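PDB 4KW3: initiator protein NS1 from Human bocavirus, which probably recognises the viral replication origin and nicks one DNA strand through this N-terminal nuclease domain, to start rolling-circle replication. Local coordinates for residues 14-19 against 197-202; 88-93 against 123-128; 144-149 against 167-172; 217-222 against 241-246; 227-232 against 252-257. All coordinates share one frame; numbering follows the deposited sequence.

Interaction 1 of 5, residues 14-19 against 197-202; sequences PAFTYV and LHAQTV
After the short strand 197-198, the chain swings across the start of strand 15-21, and the first residue to touch it is A199. Its carbonyl O lies at the edge of the F16 ring, near the ring plane, 3.2 Å from CD2. A water accepts a hydrogen bond from T17 N at 2.9 Å and also lies against A199 O and T201 OG1, joining the two backbones. Q200 follows with CG anti to its backbone N and the chain extended, which lays the amide against P14; NE2 comes 3.2 Å from P14 CB, while Q200 CA comes within 3.6 Å of F16 CE2. T201 is the anchor. Its N-H bonds A15 O at 2.8 Å, in the carbonyl plane, and its side chain crosses that of T17 at about a right angle, the two OG1 atoms hydrogen-bonded at 2.8 Å. L197 ends the stretch that, as in relatives, probably binds the origin, and the T17 side chain is about 5 Å from that of H117, a predicted metal ligand, and about 7 Å from that of Y211, the predicted nucleophile. Strand 15-21 itself runs between strands 114-122 and 185-191 in the central sheet, with helix 204-212 packed on A15 and T17 through P204 and F207.

Interaction 2 of 5, residues 88-93 against 123-128; sequences TLMSHK and EGLSKR
M90 and L125 cross at about a right angle, and the thioether does the touching. The M90 chain bends at chi2 and chi3, so that SD settles against the L125 branch, 3.9 Å from CD1, and the terminal CE curls on to the backbone, 3.3 Å from E123 O. One turn along helix 74-94, K93 sets out toward the loop that joins strand 114-122 to helix 134-149, and lays CB, CG and CD along the carbonyl of G124, CB being 3.6 Å from G124 O. With the chain bent at chi2, its far end leads away, and NZ bonds S133 OG and Q136 OE1. G124, without a side chain and at a positive phi of 104°, lets K93 CB come close. M90 and L125 also lie on V120. No hydrogen bond joins the two segments, so van der Waals packing holds them together, while the loop carbonyls of E123 and G124 are satisfied by Q94 and N129.

Interaction 3 of 5, residues 144-149 against 167-172; sequences EIIQRC and HTLKKA
Helices 144-149 and 167-172 run nearly antiparallel, their local axes 10.0 Å apart at closest approach with a signed crossing angle of -152°, and I146 and L169 are the nearest pair by CA. L169 carries the contact. With CG beside its backbone N (chi1 -64°), its CD1 meets I145 CG2 at 3.7 Å and C149 SG at 3.9 Å, two residues one turn apart. I145 and L169 cross at about a right angle. I146 instead slides past L169 in the opposite direction: its CG1 rests 3.7 Å from L169 CB, and its extended chain (chi2 163°) carries CD1 on to the L169 backbone, 3.7 Å from L169 O. The same CD1 touches K170 CG at 4.0 Å, so the aliphatic start of the lysine borders the apolar patch. F166 covers I146 and C149 from the same helix as L169, while F22 and P23 also touch L169. Helix 134-149 meets helix 74-94 as well, E144 resting on A81 and M84 and R148 on V77, and I145 also reaches L78. Helix 160-177 is thus an outer layer on the helices flanking the central sheet of this Rep-clan (HUH) nuclease domain, an antiparallel helix pair joined by an apolar interface.

Interaction 4 of 5, residues 217-222 against 241-246; sequences RCISSY and TYSHTL
One backbone hydrogen bond crosses between the segments, from C218 N to Y242 O at 2.9 Å. It is fairly straight, 161° at the hydrogen, although the donor stands above the carbonyl plane. The same oxygen also receives a CA-H contact from R217 CA at 3.2 Å, so Y242 O is gripped from two neighbouring residues. This is a short parallel bridge, R217 with Y242, that puts the two-residue strand 216-217 beside strand 241-247 of the central sheet; that strand also pairs with 101-109, which bears the predicted metal ligand E108. The side chains of R217 and Y242 share a face of the sheet. The ring contact comes next: R217 keeps CG anti to its backbone N (chi1 -167°) and lays it over one face of the Y242 ring, a CH-pi contact with CG 4.1 Å from the ring centroid. Y242 has its ring in the crowded position between backbone N and carbonyl carbon (chi1 78°), which turns it back over R217, and R257 makes a cation-pi contact with the same ring. The arginine head of R217 runs on past it, NE bonding C228 O. The remaining packing is slighter. C218 CB meets T241 CB at 3.9 Å, and I219 CG2 approaches S243 O at 4.0 Å, while S243 OG is bonded to H73 NE2. Further along, S220 OG accepts from Y222 N at 3.0 Å, an ST turn within the loop.

Interaction 5 of 5, residues 227-232 against 252-257; sequences VCTSPD and LPEHYR
All the tight packing here gathers on one carboxylate, that of E254, in the 252-257 link between strand 250-251 and helix 257-268, which reaches across to the chain leaving helix 225-228. CG is anti to the backbone N and the chain bends at chi2 (-79°), bringing both oxygens up to S230. OE2 accepts from S230 N at 2.6 Å, along a fairly straight line of 158° at the hydrogen but from above the carboxylate plane. OE1 accepts a hydrogen bond from S230 OG at 2.8 Å on its syn lone pair, the side facing the other oxygen. S230 offers both donors at once because OG occupies the crowded position between backbone N and carbonyl carbon (chi1 63°), and OG is also bonded to N233 ND2. Beside this grip, T229 crosses E254 at about a right angle and sets its CG2 methyl 3.5 Å from E254 OE2; its own OG1 is turned to P225 O. Away from the carboxylate the contact thins out. E254 CG is 3.9 Å from C228 O, and H255, on the exposed side, comes no nearer than 4.4 Å with its CA to S230 OG, its ring leading away. Two hydrogen bonds from one serine thus hold both oxygens of an acidic group and fix its rotation; the carboxylate is probably ionised, its charge probably eased by these two donors and by R217, on which the E254 side chain packs.

Starting from the N terminus, the 14-19 segment waits longest for its partner: interaction 1 closes only at 197-202, tying the first strand to the end of the probable origin-binding stretch and the residues after it. Within that long loop lie interaction 2, fastening helix 74-94 to the loop after strand 114-122, and then, in series, interaction 3 between helices 134-149 and 160-177. Interactions 1 and 2 touch, F16 and P14 packing on L125 to K127. After interaction 1 closes, interactions 4 and 5 open, and they cross, their segments alternating along the chain. They meet directly through R217 with C228 and T245 with L252, tying strand 241-247 to helix 225-228 and the loop before helix 257-268.

Interaction 1 of 5, residues 14-19 against 197-202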
# COMPACT_ATOMS: atom_id res chain seq x y z
N PRO A 14 19.10 -9.75 1.65
CA PRO A 14 18.19 -10.19 0.59
C PRO A 14 16.85 -9.45 0.70
O PRO A 14 16.47 -9.05 1.82
CB PRO A 14 18.01 -11.68 0.89
CG PRO A 14 18.13 -11.77 2.38
CD PRO A 14 19.16 -10.72 2.76
N ALA A 15 16.19 -9.24 -0.43
CA ALA A 15 14.90 -8.53 -0.46
C ALA A 15 13.78 -9.44 -0.93
O ALA A 15 13.97 -10.30 -1.79
CB ALA A 15 14.98 -7.27 -1.36
N PHE A 16 12.59 -9.22 -0.38
CA PHE A 16 11.44 -10.04 -0.72
C PHE A 16 10.23 -9.14 -0.96
O PHE A 16 10.15 -8.03 -0.42
CB PHE A 16 11.17 -11.07 0.38
CG PHE A 16 12.33 -11.98 0.61
CD1 PHE A 16 13.35 -11.63 1.50
CD2 PHE A 16 12.44 -13.19 -0.10
CE1 PHE A 16 14.45 -12.47 1.69
CE2 PHE A 16 13.53 -14.03 0.08
CZ PHE A 16 14.54 -13.67 0.98
N THR A 17 9.32 -9.62 -1.78
CA THR A 17 8.13 -8.85 -2.12
C THR A 17 6.86 -9.61 -1.74
O THR A 17 6.69 -10.79 -2.07
CB THR A 17 8.14 -8.47 -3.62
OG1 THR A 17 9.32 -7.72 -3.90
CG2 THR A 17 6.88 -7.63 -4.01
N TYR A 18 5.98 -8.93 -1.00
CA TYR A 18 4.71 -9.53 -0.59
C TYR A 18 3.51 -8.76 -1.15
O TYR A 18 3.60 -7.56 -1.44
CB TYR A 18 4.58 -9.55 0.94
CG TYR A 18 5.63 -10.36 1.67
CD1 TYR A 18 6.86 -9.80 2.02
CD2 TYR A 18 5.39 -11.67 2.05
CE1 TYR A 18 7.81 -10.53 2.72
CE2 TYR A 18 6.32 -12.41 2.72
CZ TYR A 18 7.54 -11.83 3.06
OH TYR A 18 8.49 -12.60 3.73
N VAL A 19 2.39 -9.46 -1.28
CA VAL A 19 1.14 -8.80 -1.58
C VAL A 19 0.13 -9.07 -0.47
O VAL A 19 -0.20 -10.23 -0.18
CB VAL A 19 0.53 -9.22 -2.93
CG1 VAL A 19 -0.82 -8.51 -3.13
CG2 VAL A 19 1.46 -8.85 -4.05
N LEU A 197 11.91 -22.59 -8.43
CA LEU A 197 11.31 -21.43 -7.75
C LEU A 197 12.26 -20.63 -6.87
O LEU A 197 13.09 -21.17 -6.16
CB LEU A 197 10.16 -21.82 -6.83
CG LEU A 197 8.75 -21.70 -7.37
CD1 LEU A 197 7.80 -21.85 -6.19
CD2 LEU A 197 8.62 -20.34 -8.01
N HIS A 198 12.11 -19.31 -6.96
CA HIS A 198 12.85 -18.38 -6.11
C HIS A 198 11.92 -17.34 -5.51
O HIS A 198 11.03 -16.84 -6.20
CB HIS A 198 13.94 -17.71 -6.94
CG HIS A 198 14.83 -18.69 -7.63
ND1 HIS A 198 15.96 -19.21 -7.04
CD2 HIS A 198 14.72 -19.30 -8.83
CE1 HIS A 198 16.53 -20.06 -7.86
NE2 HIS A 198 15.80 -20.14 -8.96
N ALA A 199 12.12 -17.01 -4.24
CA ALA A 199 11.22 -16.08 -3.56
C ALA A 199 11.94 -14.77 -3.37
O ALA A 199 11.33 -13.77 -3.02
CB ALA A 199 10.75 -16.62 -2.23
N GLN A 200 13.24 -14.78 -3.60
CA GLN A 200 14.03 -13.57 -3.43
C GLN A 200 13.84 -12.64 -4.61
O GLN A 200 13.92 -13.06 -5.77
CB GLN A 200 15.51 -13.94 -3.28
CG GLN A 200 16.42 -12.80 -2.88
CD GLN A 200 17.72 -13.28 -2.24
OE1 GLN A 200 17.84 -14.45 -1.83
NE2 GLN A 200 18.71 -12.40 -2.17
N THR A 201 13.59 -11.38 -4.30
CA THR A 201 13.53 -10.33 -5.29
C THR A 201 14.96 -9.87 -5.59
O THR A 201 15.58 -9.12 -4.82
CB THR A 201 12.65 -9.14 -4.79
OG1 THR A 201 11.34 -9.62 -4.48
CG2 THR A 201 12.55 -8.03 -5.84
N VAL A 202 15.50 -10.34 -6.71
CA VAL A 202 16.88 -10.06 -7.08
C VAL A 202 17.18 -8.57 -7.17
O VAL A 202 18.19 -8.09 -6.66
CB VAL A 202 17.24 -10.67 -8.42
CG1 VAL A 202 18.72 -10.52 -8.64
CG2 VAL A 202 16.84 -12.14 -8.47
O HOH W 1 9.68 -12.01 -3.34

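Interaction 2 of 5, residues 88-93 against 123-128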
# COMPACT_ATOMS: atom_id res chain seq x y z
N THR A 88 7.58 -3.50 12.40
CA THR A 88 7.41 -4.42 13.51
C THR A 88 7.94 -5.81 13.15
O THR A 88 8.64 -6.44 13.95
CB THR A 88 5.95 -4.50 13.95
OG1 THR A 88 5.50 -3.19 14.33
CG2 THR A 88 5.78 -5.47 15.15
N LEU A 89 7.63 -6.28 11.93
CA LEU A 89 8.10 -7.58 11.46
C LEU A 89 9.61 -7.69 11.51
O LEU A 89 10.14 -8.63 12.11
CB LEU A 89 7.64 -7.87 10.04
CG LEU A 89 8.23 -9.17 9.44
CD1 LEU A 89 7.62 -10.42 10.03
CD2 LEU A 89 8.05 -9.18 7.93
N MET A 90 10.30 -6.72 10.91
CA MET A 90 11.77 -6.74 10.87
C MET A 90 12.34 -6.62 12.28
O MET A 90 13.37 -7.20 12.61
CB MET A 90 12.32 -5.64 9.98
CG MET A 90 12.01 -5.89 8.53
SD MET A 90 12.50 -7.56 8.05
CE MET A 90 14.27 -7.36 7.79
N SER A 91 11.65 -5.85 13.10
CA SER A 91 11.99 -5.71 14.50
C SER A 91 12.04 -7.08 15.21
O SER A 91 12.99 -7.38 15.93
CB SER A 91 10.97 -4.80 15.16
OG SER A 91 11.39 -4.40 16.44
N HIS A 92 11.02 -7.90 14.98
CA HIS A 92 11.00 -9.26 15.51
C HIS A 92 12.13 -10.10 14.91
O HIS A 92 12.86 -10.76 15.65
CB HIS A 92 9.65 -9.95 15.28
CG HIS A 92 8.52 -9.40 16.10
ND1 HIS A 92 8.54 -8.15 16.67
CD2 HIS A 92 7.32 -9.95 16.44
CE1 HIS A 92 7.42 -7.94 17.33
NE2 HIS A 92 6.66 -9.02 17.20
N LYS A 93 12.27 -10.09 13.59
CA LYS A 93 13.28 -10.92 12.92
C LYS A 93 14.70 -10.60 13.39
O LYS A 93 15.54 -11.49 13.44
CB LYS A 93 13.22 -10.79 11.40
CG LYS A 93 11.91 -11.23 10.78
CD LYS A 93 11.64 -12.68 11.07
CE LYS A 93 10.45 -13.17 10.24
NZ LYS A 93 10.02 -14.53 10.68
N GLU A 123 18.66 -7.87 7.26
CA GLU A 123 19.04 -8.98 8.13
C GLU A 123 17.81 -9.53 8.82
O GLU A 123 16.95 -8.75 9.22
CB GLU A 123 20.06 -8.50 9.16
CG GLU A 123 20.95 -9.57 9.74
CD GLU A 123 22.10 -8.99 10.57
OE1 GLU A 123 22.03 -7.80 10.93
OE2 GLU A 123 23.07 -9.73 10.83
N GLY A 124 17.71 -10.85 8.95
CA GLY A 124 16.57 -11.48 9.59
C GLY A 124 15.59 -12.13 8.63
O GLY A 124 14.81 -13.00 9.03
N LEU A 125 15.59 -11.68 7.37
CA LEU A 125 14.85 -12.36 6.31
C LEU A 125 15.80 -13.16 5.45
O LEU A 125 16.98 -12.80 5.30
CB LEU A 125 14.07 -11.39 5.41
CG LEU A 125 12.76 -10.79 5.91
CD1 LEU A 125 12.25 -9.80 4.90
CD2 LEU A 125 11.73 -11.86 6.15
N SER A 126 15.31 -14.27 4.91
CA SER A 126 16.09 -15.09 3.99
C SER A 126 15.15 -15.99 3.20
O SER A 126 13.96 -16.06 3.52
CB SER A 126 17.09 -15.94 4.78
OG SER A 126 16.40 -16.94 5.52
N LYS A 127 15.68 -16.68 2.19
CA LYS A 127 14.92 -17.68 1.45
C LYS A 127 14.28 -18.69 2.39
O LYS A 127 13.21 -19.23 2.15
CB LYS A 127 15.79 -18.41 0.41
CG LYS A 127 15.88 -17.74 -0.95
CD LYS A 127 16.07 -18.79 -2.05
CE LYS A 127 15.58 -18.28 -3.41
NZ LYS A 127 16.21 -17.00 -3.87
N ARG A 128 14.99 -18.94 3.48
CA ARG A 128 14.64 -19.96 4.45
C ARG A 128 13.34 -19.60 5.20
O ARG A 128 12.51 -20.47 5.47
CB ARG A 128 15.86 -20.16 5.36
CG ARG A 128 15.97 -21.46 6.11
CD ARG A 128 17.11 -21.37 7.13
NE ARG A 128 17.12 -20.09 7.84
CZ ARG A 128 16.38 -19.81 8.90
NH1 ARG A 128 15.57 -20.73 9.42
NH2 ARG A 128 16.46 -18.61 9.47

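Interaction 3 of 5, residues 144-149 against 167-172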
# COMPACT_ATOMS: atom_id res chain seq x y z
N GLU A 144 -2.35 -3.63 13.16
CA GLU A 144 -2.28 -2.19 12.89
C GLU A 144 -3.58 -1.58 12.34
O GLU A 144 -4.00 -0.51 12.78
CB GLU A 144 -1.15 -1.88 11.90
CG GLU A 144 0.21 -2.02 12.49
CD GLU A 144 0.58 -0.89 13.42
OE1 GLU A 144 -0.16 0.12 13.47
OE2 GLU A 144 1.62 -1.02 14.11
N ILE A 145 -4.18 -2.26 11.37
CA ILE A 145 -5.46 -1.86 10.80
C ILE A 145 -6.56 -1.83 11.86
O ILE A 145 -7.25 -0.83 12.02
CB ILE A 145 -5.88 -2.84 9.69
CG1 ILE A 145 -4.91 -2.77 8.51
CG2 ILE A 145 -7.30 -2.56 9.24
CD1 ILE A 145 -5.15 -3.80 7.43
N ILE A 146 -6.68 -2.92 12.61
CA ILE A 146 -7.67 -3.03 13.67
C ILE A 146 -7.54 -1.89 14.68
O ILE A 146 -8.55 -1.30 15.09
CB ILE A 146 -7.53 -4.41 14.37
CG1 ILE A 146 -8.14 -5.50 13.47
CG2 ILE A 146 -8.18 -4.43 15.77
CD1 ILE A 146 -7.72 -6.91 13.85
N GLN A 147 -6.30 -1.58 15.06
CA GLN A 147 -6.03 -0.49 15.99
C GLN A 147 -6.47 0.87 15.41
O GLN A 147 -6.97 1.74 16.14
CB GLN A 147 -4.55 -0.48 16.38
CG GLN A 147 -4.09 0.80 17.02
CD GLN A 147 -3.57 0.61 18.41
OE1 GLN A 147 -2.43 0.98 18.71
NE2 GLN A 147 -4.39 0.02 19.29
N ARG A 148 -6.25 1.05 14.12
CA ARG A 148 -6.63 2.28 13.44
C ARG A 148 -8.15 2.41 13.40
O ARG A 148 -8.70 3.50 13.62
CB ARG A 148 -6.04 2.33 12.02
CG ARG A 148 -6.48 3.53 11.25
CD ARG A 148 -5.87 4.81 11.81
NE ARG A 148 -6.77 5.94 11.60
CZ ARG A 148 -6.40 7.15 11.19
NH1 ARG A 148 -5.14 7.41 10.88
NH2 ARG A 148 -7.32 8.10 11.05
N CYS A 149 -8.83 1.28 13.16
CA CYS A 149 -10.30 1.23 13.18
C CYS A 149 -10.89 1.77 14.47
O CYS A 149 -11.93 2.41 14.46
CB CYS A 149 -10.79 -0.21 13.00
SG CYS A 149 -10.66 -0.81 11.30
N HIS A 167 -15.08 -7.03 12.81
CA HIS A 167 -15.05 -8.39 13.34
C HIS A 167 -14.48 -9.36 12.32
O HIS A 167 -13.83 -10.35 12.68
CB HIS A 167 -16.42 -8.82 13.85
CG HIS A 167 -16.87 -8.05 15.06
ND1 HIS A 167 -16.17 -8.05 16.24
CD2 HIS A 167 -17.94 -7.23 15.25
CE1 HIS A 167 -16.79 -7.27 17.12
NE2 HIS A 167 -17.86 -6.77 16.54
N THR A 168 -14.67 -9.04 11.04
CA THR A 168 -14.01 -9.77 9.95
C THR A 168 -12.47 -9.70 10.08
O THR A 168 -11.78 -10.71 9.95
CB THR A 168 -14.44 -9.21 8.59
OG1 THR A 168 -15.85 -9.37 8.42
CG2 THR A 168 -13.70 -9.92 7.47
N LEU A 169 -11.96 -8.51 10.36
CA LEU A 169 -10.55 -8.31 10.61
C LEU A 169 -10.04 -9.10 11.83
O LEU A 169 -8.97 -9.70 11.79
CB LEU A 169 -10.25 -6.82 10.79
CG LEU A 169 -10.53 -5.94 9.56
CD1 LEU A 169 -10.43 -4.48 9.92
CD2 LEU A 169 -9.58 -6.27 8.43
N LYS A 170 -10.80 -9.06 12.92
CA LYS A 170 -10.38 -9.72 14.15
C LYS A 170 -10.35 -11.24 13.99
O LYS A 170 -9.51 -11.92 14.56
CB LYS A 170 -11.27 -9.32 15.34
CG LYS A 170 -11.07 -7.87 15.84
CD LYS A 170 -11.77 -7.61 17.17
CE LYS A 170 -10.95 -8.09 18.37
NZ LYS A 170 -9.73 -7.23 18.57
N LYS A 171 -11.28 -11.77 13.20
CA LYS A 171 -11.34 -13.19 12.94
C LYS A 171 -10.13 -13.60 12.09
O LYS A 171 -9.45 -14.59 12.38
CB LYS A 171 -12.65 -13.55 12.24
CG LYS A 171 -12.77 -14.98 11.81
CD LYS A 171 -14.17 -15.26 11.27
CE LYS A 171 -14.24 -16.61 10.57
NZ LYS A 171 -13.67 -16.56 9.19
N ALA A 172 -9.87 -12.80 11.06
CA ALA A 172 -8.71 -13.00 10.20
C ALA A 172 -7.43 -12.98 11.02
O ALA A 172 -6.50 -13.76 10.78
CB ALA A 172 -8.65 -11.92 9.12

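Interaction 4 of 5, residues 217-222 against 241-246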
# COMPACT_ATOMS: atom_id res chain seq x y z
N ARG A 217 -2.31 7.78 -10.33
CA ARG A 217 -2.98 7.73 -9.04
C ARG A 217 -4.48 7.68 -9.13
O ARG A 217 -5.09 8.40 -9.95
CB ARG A 217 -2.59 8.92 -8.16
CG ARG A 217 -3.03 8.70 -6.71
CD ARG A 217 -2.52 9.75 -5.78
NE ARG A 217 -3.05 11.05 -6.11
CZ ARG A 217 -3.05 12.07 -5.26
NH1 ARG A 217 -2.54 11.86 -4.05
NH2 ARG A 217 -3.54 13.26 -5.60
N CYS A 218 -5.07 6.87 -8.26
CA CYS A 218 -6.50 6.90 -8.02
C CYS A 218 -6.79 6.60 -6.55
O CYS A 218 -6.45 5.53 -6.06
CB CYS A 218 -7.20 5.89 -8.91
SG CYS A 218 -8.95 5.90 -8.65
N ILE A 219 -7.39 7.55 -5.82
CA ILE A 219 -7.61 7.38 -4.38
C ILE A 219 -9.01 6.89 -3.97
O ILE A 219 -9.30 6.75 -2.79
CB ILE A 219 -7.27 8.64 -3.56
CG1 ILE A 219 -8.17 9.80 -3.96
CG2 ILE A 219 -5.79 9.01 -3.72
CD1 ILE A 219 -7.84 11.05 -3.21
N SER A 220 -9.87 6.63 -4.95
CA SER A 220 -11.19 6.10 -4.68
C SER A 220 -11.78 5.32 -5.85
O SER A 220 -11.59 5.68 -7.00
CB SER A 220 -12.17 7.20 -4.28
OG SER A 220 -13.43 6.61 -4.00
N SER A 221 -12.52 4.27 -5.53
CA SER A 221 -13.30 3.54 -6.51
C SER A 221 -14.30 4.47 -7.19
O SER A 221 -14.72 4.20 -8.32
CB SER A 221 -14.06 2.41 -5.84
OG SER A 221 -13.18 1.48 -5.24
N TYR A 222 -14.67 5.56 -6.52
CA TYR A 222 -15.68 6.48 -7.05
C TYR A 222 -15.02 7.72 -7.63
O TYR A 222 -15.65 8.76 -7.79
CB TYR A 222 -16.69 6.87 -5.97
CG TYR A 222 -17.20 5.69 -5.18
CD1 TYR A 222 -17.61 4.53 -5.82
CD2 TYR A 222 -17.23 5.72 -3.80
CE1 TYR A 222 -18.06 3.43 -5.10
CE2 TYR A 222 -17.68 4.64 -3.07
CZ TYR A 222 -18.09 3.50 -3.72
OH TYR A 222 -18.54 2.42 -2.99
N THR A 241 -3.35 1.42 -11.25
CA THR A 241 -3.24 2.64 -10.46
C THR A 241 -2.55 2.41 -9.13
O THR A 241 -2.34 1.26 -8.73
CB THR A 241 -4.62 3.27 -10.20
OG1 THR A 241 -5.43 2.39 -9.43
CG2 THR A 241 -5.32 3.60 -11.51
N TYR A 242 -2.17 3.49 -8.47
CA TYR A 242 -1.70 3.38 -7.09
C TYR A 242 -2.47 4.40 -6.28
O TYR A 242 -2.96 5.40 -6.82
CB TYR A 242 -0.19 3.66 -6.97
CG TYR A 242 0.13 5.12 -7.01
CD1 TYR A 242 0.21 5.79 -8.24
CD2 TYR A 242 0.32 5.86 -5.84
CE1 TYR A 242 0.48 7.12 -8.29
CE2 TYR A 242 0.58 7.23 -5.90
CZ TYR A 242 0.66 7.85 -7.13
OH TYR A 242 0.93 9.19 -7.21
N SER A 243 -2.50 4.18 -4.97
CA SER A 243 -3.15 5.11 -4.06
C SER A 243 -2.13 5.95 -3.30
O SER A 243 -2.29 7.16 -3.18
CB SER A 243 -4.03 4.34 -3.07
OG SER A 243 -4.48 5.22 -2.07
N HIS A 244 -1.09 5.29 -2.80
CA HIS A 244 -0.10 5.93 -1.94
C HIS A 244 1.17 5.11 -1.87
O HIS A 244 1.13 3.89 -1.87
CB HIS A 244 -0.65 6.09 -0.53
CG HIS A 244 0.14 7.04 0.31
ND1 HIS A 244 0.13 8.40 0.10
CD2 HIS A 244 0.96 6.83 1.37
CE1 HIS A 244 0.92 8.98 0.98
NE2 HIS A 244 1.42 8.05 1.77
N THR A 245 2.31 5.79 -1.79
CA THR A 245 3.60 5.11 -1.84
C THR A 245 4.52 5.59 -0.73
O THR A 245 4.75 6.79 -0.57
CB THR A 245 4.25 5.35 -3.21
OG1 THR A 245 3.38 4.80 -4.18
CG2 THR A 245 5.58 4.64 -3.34
N LEU A 246 5.03 4.64 0.05
CA LEU A 246 5.98 4.97 1.12
C LEU A 246 7.35 4.38 0.83
O LEU A 246 7.48 3.19 0.56
CB LEU A 246 5.47 4.47 2.47
CG LEU A 246 4.31 5.28 3.05
CD1 LEU A 246 3.76 4.60 4.30
CD2 LEU A 246 4.79 6.70 3.37

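Interaction 5 of 5, residues 227-232 against 252-257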
# COMPACT_ATOMS: atom_id res chain seq x y z
N VAL A 227 -8.57 12.54 -12.60
CA VAL A 227 -8.83 13.50 -11.52
C VAL A 227 -7.68 13.51 -10.50
O VAL A 227 -7.19 14.58 -10.12
CB VAL A 227 -10.16 13.22 -10.79
CG1 VAL A 227 -10.30 14.10 -9.55
CG2 VAL A 227 -11.33 13.45 -11.73
N CYS A 228 -7.24 12.34 -10.07
CA CYS A 228 -6.31 12.23 -8.95
C CYS A 228 -4.87 12.43 -9.34
O CYS A 228 -4.01 12.52 -8.46
CB CYS A 228 -6.45 10.88 -8.25
SG CYS A 228 -8.12 10.48 -7.72
N THR A 229 -4.59 12.41 -10.64
CA THR A 229 -3.21 12.54 -11.15
C THR A 229 -3.04 13.84 -11.87
O THR A 229 -3.84 14.18 -12.75
CB THR A 229 -2.85 11.38 -12.14
OG1 THR A 229 -3.16 10.11 -11.54
CG2 THR A 229 -1.39 11.43 -12.57
N SER A 230 -2.01 14.59 -11.49
CA SER A 230 -1.70 15.84 -12.18
C SER A 230 -0.98 15.56 -13.50
O SER A 230 -0.20 14.63 -13.60
CB SER A 230 -0.90 16.76 -11.27
OG SER A 230 0.35 16.18 -10.95
N PRO A 231 -1.24 16.39 -14.51
CA PRO A 231 -0.79 16.13 -15.89
C PRO A 231 0.69 15.81 -16.07
O PRO A 231 0.98 14.85 -16.77
CB PRO A 231 -1.18 17.41 -16.60
CG PRO A 231 -2.43 17.81 -15.89
CD PRO A 231 -2.20 17.51 -14.46
N ASP A 232 1.60 16.51 -15.41
CA ASP A 232 3.03 16.17 -15.46
C ASP A 232 3.38 14.77 -14.92
O ASP A 232 4.49 14.27 -15.10
CB ASP A 232 3.83 17.21 -14.68
CG ASP A 232 3.76 18.57 -15.31
OD1 ASP A 232 3.35 18.67 -16.49
OD2 ASP A 232 4.11 19.55 -14.62
N LEU A 252 6.24 9.34 -1.33
CA LEU A 252 6.57 9.90 -2.63
C LEU A 252 5.36 10.74 -3.05
O LEU A 252 4.30 10.20 -3.34
CB LEU A 252 6.84 8.77 -3.61
CG LEU A 252 7.04 8.98 -5.11
CD1 LEU A 252 7.63 10.33 -5.48
CD2 LEU A 252 7.90 7.84 -5.62
N PRO A 253 5.50 12.07 -3.01
CA PRO A 253 4.34 12.95 -3.26
C PRO A 253 3.92 12.86 -4.72
O PRO A 253 4.79 12.80 -5.61
CB PRO A 253 4.87 14.36 -2.93
CG PRO A 253 6.19 14.14 -2.17
CD PRO A 253 6.73 12.84 -2.75
N GLU A 254 2.61 12.83 -4.96
CA GLU A 254 2.03 12.73 -6.30
C GLU A 254 2.76 13.58 -7.31
O GLU A 254 3.02 13.12 -8.42
CB GLU A 254 0.53 13.13 -6.28
CG GLU A 254 -0.26 12.76 -7.54
CD GLU A 254 -0.06 13.72 -8.73
OE1 GLU A 254 0.37 14.87 -8.52
OE2 GLU A 254 -0.35 13.33 -9.87
N HIS A 255 3.10 14.81 -6.95
CA HIS A 255 3.60 15.74 -7.97
C HIS A 255 5.07 15.51 -8.37
O HIS A 255 5.53 16.06 -9.35
CB HIS A 255 3.37 17.20 -7.55
CG HIS A 255 4.06 17.56 -6.28
ND1 HIS A 255 3.48 17.39 -5.04
CD2 HIS A 255 5.29 18.08 -6.05
CE1 HIS A 255 4.33 17.78 -4.10
NE2 HIS A 255 5.43 18.21 -4.69
N TYR A 256 5.78 14.65 -7.65
CA TYR A 256 7.15 14.31 -8.00
C TYR A 256 7.27 12.92 -8.62
O TYR A 256 8.39 12.54 -9.00
CB TYR A 256 8.06 14.36 -6.77
CG TYR A 256 8.24 15.71 -6.13
CD1 TYR A 256 8.36 16.86 -6.90
CD2 TYR A 256 8.29 15.84 -4.74
CE1 TYR A 256 8.53 18.11 -6.30
CE2 TYR A 256 8.45 17.08 -4.13
CZ TYR A 256 8.57 18.21 -4.92
OH TYR A 256 8.74 19.45 -4.32
N ARG A 257 6.18 12.14 -8.68
CA ARG A 257 6.28 10.70 -9.05
C ARG A 257 7.00 10.52 -10.40
O ARG A 257 8.02 9.84 -10.47
CB ARG A 257 4.93 9.90 -8.99
CG ARG A 257 5.08 8.40 -9.40
CD ARG A 257 3.79 7.52 -9.37
NE ARG A 257 3.56 7.02 -8.03
CZ ARG A 257 3.61 5.75 -7.64
NH1 ARG A 257 3.82 4.74 -8.47
NH2 ARG A 257 3.39 5.49 -6.37